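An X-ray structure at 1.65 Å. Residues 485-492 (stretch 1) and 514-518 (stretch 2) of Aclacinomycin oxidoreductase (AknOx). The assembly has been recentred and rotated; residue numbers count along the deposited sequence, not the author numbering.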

# COMPACT_ATOMS: atom_id res chain seq x y z
N PRO A 485 -10.23 -14.98 -11.76
CA PRO A 485 -8.93 -15.37 -11.18
C PRO A 485 -8.35 -14.25 -10.31
O PRO A 485 -8.79 -13.10 -10.43
CB PRO A 485 -8.05 -15.59 -12.40
CG PRO A 485 -8.75 -15.00 -13.56
CD PRO A 485 -10.13 -14.59 -13.17
N TRP A 486 -7.39 -14.59 -9.45
CA TRP A 486 -6.81 -13.58 -8.57
C TRP A 486 -6.12 -12.47 -9.35
O TRP A 486 -6.06 -11.32 -8.92
CB TRP A 486 -5.80 -14.25 -7.61
CG TRP A 486 -4.63 -14.79 -8.38
CD1 TRP A 486 -4.53 -15.96 -9.10
CD2 TRP A 486 -3.37 -14.12 -8.51
NE1 TRP A 486 -3.27 -16.06 -9.66
CE2 TRP A 486 -2.55 -14.94 -9.31
CE3 TRP A 486 -2.87 -12.91 -8.02
CZ2 TRP A 486 -1.24 -14.56 -9.62
CZ3 TRP A 486 -1.58 -12.55 -8.34
CH2 TRP A 486 -0.77 -13.37 -9.14
N TYR A 487 -5.57 -12.81 -10.52
CA TYR A 487 -4.76 -11.81 -11.23
C TYR A 487 -5.64 -10.80 -11.94
O TYR A 487 -5.26 -9.63 -12.11
CB TYR A 487 -3.78 -12.47 -12.21
CG TYR A 487 -4.33 -13.52 -13.13
CD1 TYR A 487 -4.00 -14.85 -12.97
CD2 TYR A 487 -5.19 -13.18 -14.18
CE1 TYR A 487 -4.51 -15.83 -13.81
CE2 TYR A 487 -5.69 -14.15 -15.02
CZ TYR A 487 -5.35 -15.47 -14.84
OH TYR A 487 -5.85 -16.45 -15.68
N THR A 488 -6.83 -11.20 -12.38
CA THR A 488 -7.83 -10.25 -12.86
C THR A 488 -8.14 -9.25 -11.75
O THR A 488 -8.21 -8.05 -11.95
CB THR A 488 -9.11 -10.98 -13.28
OG1 THR A 488 -8.78 -11.86 -14.39
CG2 THR A 488 -10.19 -10.02 -13.75
N LEU A 489 -8.30 -9.82 -10.55
CA LEU A 489 -8.70 -9.03 -9.40
C LEU A 489 -7.70 -7.91 -9.15
O LEU A 489 -8.10 -6.78 -8.93
CB LEU A 489 -8.84 -9.90 -8.15
CG LEU A 489 -10.01 -10.89 -8.10
CD1 LEU A 489 -10.14 -11.44 -6.69
CD2 LEU A 489 -11.32 -10.25 -8.53
N TYR A 490 -6.41 -8.27 -9.18
CA TYR A 490 -5.40 -7.27 -8.81
C TYR A 490 -4.92 -6.40 -9.96
O TYR A 490 -4.51 -5.25 -9.75
CB TYR A 490 -4.20 -8.00 -8.19
CG TYR A 490 -4.32 -8.39 -6.75
CD1 TYR A 490 -4.18 -9.72 -6.37
CD2 TYR A 490 -4.59 -7.48 -5.73
CE1 TYR A 490 -4.29 -10.13 -5.04
CE2 TYR A 490 -4.70 -7.88 -4.40
CZ TYR A 490 -4.55 -9.20 -4.06
OH TYR A 490 -4.65 -9.61 -2.74
N TYR A 491 -4.87 -6.89 -11.19
CA TYR A 491 -4.22 -6.16 -12.27
C TYR A 491 -5.10 -5.90 -13.48
O TYR A 491 -4.62 -5.25 -14.43
CB TYR A 491 -3.01 -6.97 -12.78
CG TYR A 491 -1.98 -7.40 -11.78
CD1 TYR A 491 -1.14 -6.48 -11.16
CD2 TYR A 491 -1.82 -8.73 -11.44
CE1 TYR A 491 -0.19 -6.90 -10.24
CE2 TYR A 491 -0.89 -9.16 -10.53
CZ TYR A 491 -0.07 -8.23 -9.93
OH TYR A 491 0.85 -8.71 -9.03
N LYS A 492 -6.34 -6.39 -13.50
CA LYS A 492 -7.24 -6.31 -14.64
C LYS A 492 -6.53 -6.62 -15.95
O LYS A 492 -5.74 -7.56 -15.98
CB LYS A 492 -7.88 -4.91 -14.69
CG LYS A 492 -8.66 -4.65 -13.39
CD LYS A 492 -8.90 -3.16 -13.21
CE LYS A 492 -9.90 -2.61 -14.21
NZ LYS A 492 -11.11 -1.98 -13.62
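Stretch 2 (514-518) ALSVR

Stretch 1 is a short helix, residues 486-491, with Pro485 at the N-cap position. Its backbone hydrogen bonds follow the i to i-4 pattern: Tyr490 N to Trp486 O at 3.1 Å, Tyr491 N to Tyr487 O at 2.9 Å, Lys492 N to Thr488 O at 2.9 Å, and a weak one from Leu489 N to Pro485 O at 3.3 Å. Lys492 leaves helical geometry with a positive phi of 44°.

Stretch 2 has no regular secondary structure. Ala514 has helix-like torsions (-54/-40), Leu515 turns at -112/44, and from Ser516 onward the chain is extended, with psi between 133° and 149°. With no regular element on this side, the path is best described by its contacts. The CA atoms of Trp486 and Leu515 come nearest, at 8.1 Å, a separation spanned by side chains; no direct hydrogen bond joins the stretches, and 249 Å² is buried in total.

Trp486 dominates its side of the contact. Its CA-to-CB bond points toward stretch 2, and chi1 of 66° (p) with chi2 of -80° places the six-membered part of the indole along the backbone of residues 515-517. Leu515 CA lies over one ring face, while Val517 N sits at the edge near the ring plane, 4.1 Å from Trp486 CH2. Two carbonyls come close to ring carbons: Leu515 O is 3.1 Å from Trp486 CZ3, and Ser516 O is 3.2 Å from Trp486 CZ2. The indole therefore packs largely against main chain, which explains how Ser516 contributes although its CA-to-CB bond points away.

Tyr490 and Tyr491 both adopt m rotamers, with chi1 of -81° and -54°, and both have CA-to-CB bonds directed toward stretch 2. Tyr490 meets Leu515 through an apolar contact, CE1 to CD2 at 4.2 Å. The Leu515 side chain starts sideways and lies off the usual wells (chi1 -98°, chi2 34°), yet still brings its CD2 to 4.1 Å from Tyr490 OH, while its CB is 4.3 Å from Trp486 CZ3. Val517, also sideways and with chi1 of -63° (m), places CG1 3.8 Å from Tyr491 OH and 4.2 Å from Tyr491 CZ.

A single water supplies the polar link. It donates to Tyr491 OH and to Leu515 O, each at 2.7 Å, so the carbonyl that lies close to the indole is also tied to the tyrosine hydroxyl. The Arg518 side chain is not modelled beyond CB, so its conformation cannot be assessed.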

# COMPACT_ATOMS: atom_id res chain seq x y z
N ALA A 514 3.26 -16.91 -2.94
CA ALA A 514 1.89 -17.33 -3.17
C ALA A 514 1.15 -16.46 -4.16
O ALA A 514 0.36 -16.97 -4.99
CB ALA A 514 1.12 -17.40 -1.85
N LEU A 515 1.31 -15.14 -4.15
CA LEU A 515 0.40 -14.43 -5.09
C LEU A 515 1.22 -13.82 -6.22
O LEU A 515 1.02 -12.67 -6.61
CB LEU A 515 -0.43 -13.40 -4.33
CG LEU A 515 -1.85 -13.84 -3.92
CD1 LEU A 515 -1.90 -15.32 -3.59
CD2 LEU A 515 -2.36 -13.02 -2.75
N SER A 516 2.14 -14.61 -6.73
CA SER A 516 3.17 -14.28 -7.69
C SER A 516 2.70 -14.28 -9.14
O SER A 516 1.89 -15.13 -9.51
CB SER A 516 4.32 -15.31 -7.56
OG SER A 516 5.56 -14.64 -7.51
N VAL A 517 3.22 -13.35 -9.93
CA VAL A 517 3.03 -13.30 -11.37
C VAL A 517 3.68 -14.52 -12.02
O VAL A 517 4.83 -14.88 -11.71
CB VAL A 517 3.63 -12.03 -12.00
CG1 VAL A 517 2.95 -10.77 -11.47
CG2 VAL A 517 5.13 -11.96 -11.73
N ARG A 518 2.94 -15.17 -12.91
CA ARG A 518 3.42 -16.39 -13.54
C ARG A 518 3.82 -16.14 -14.99
O ARG A 518 3.25 -15.30 -15.70
CB ARG A 518 2.35 -17.49 -13.47
O HOH W 1 2.23 -10.32 -7.29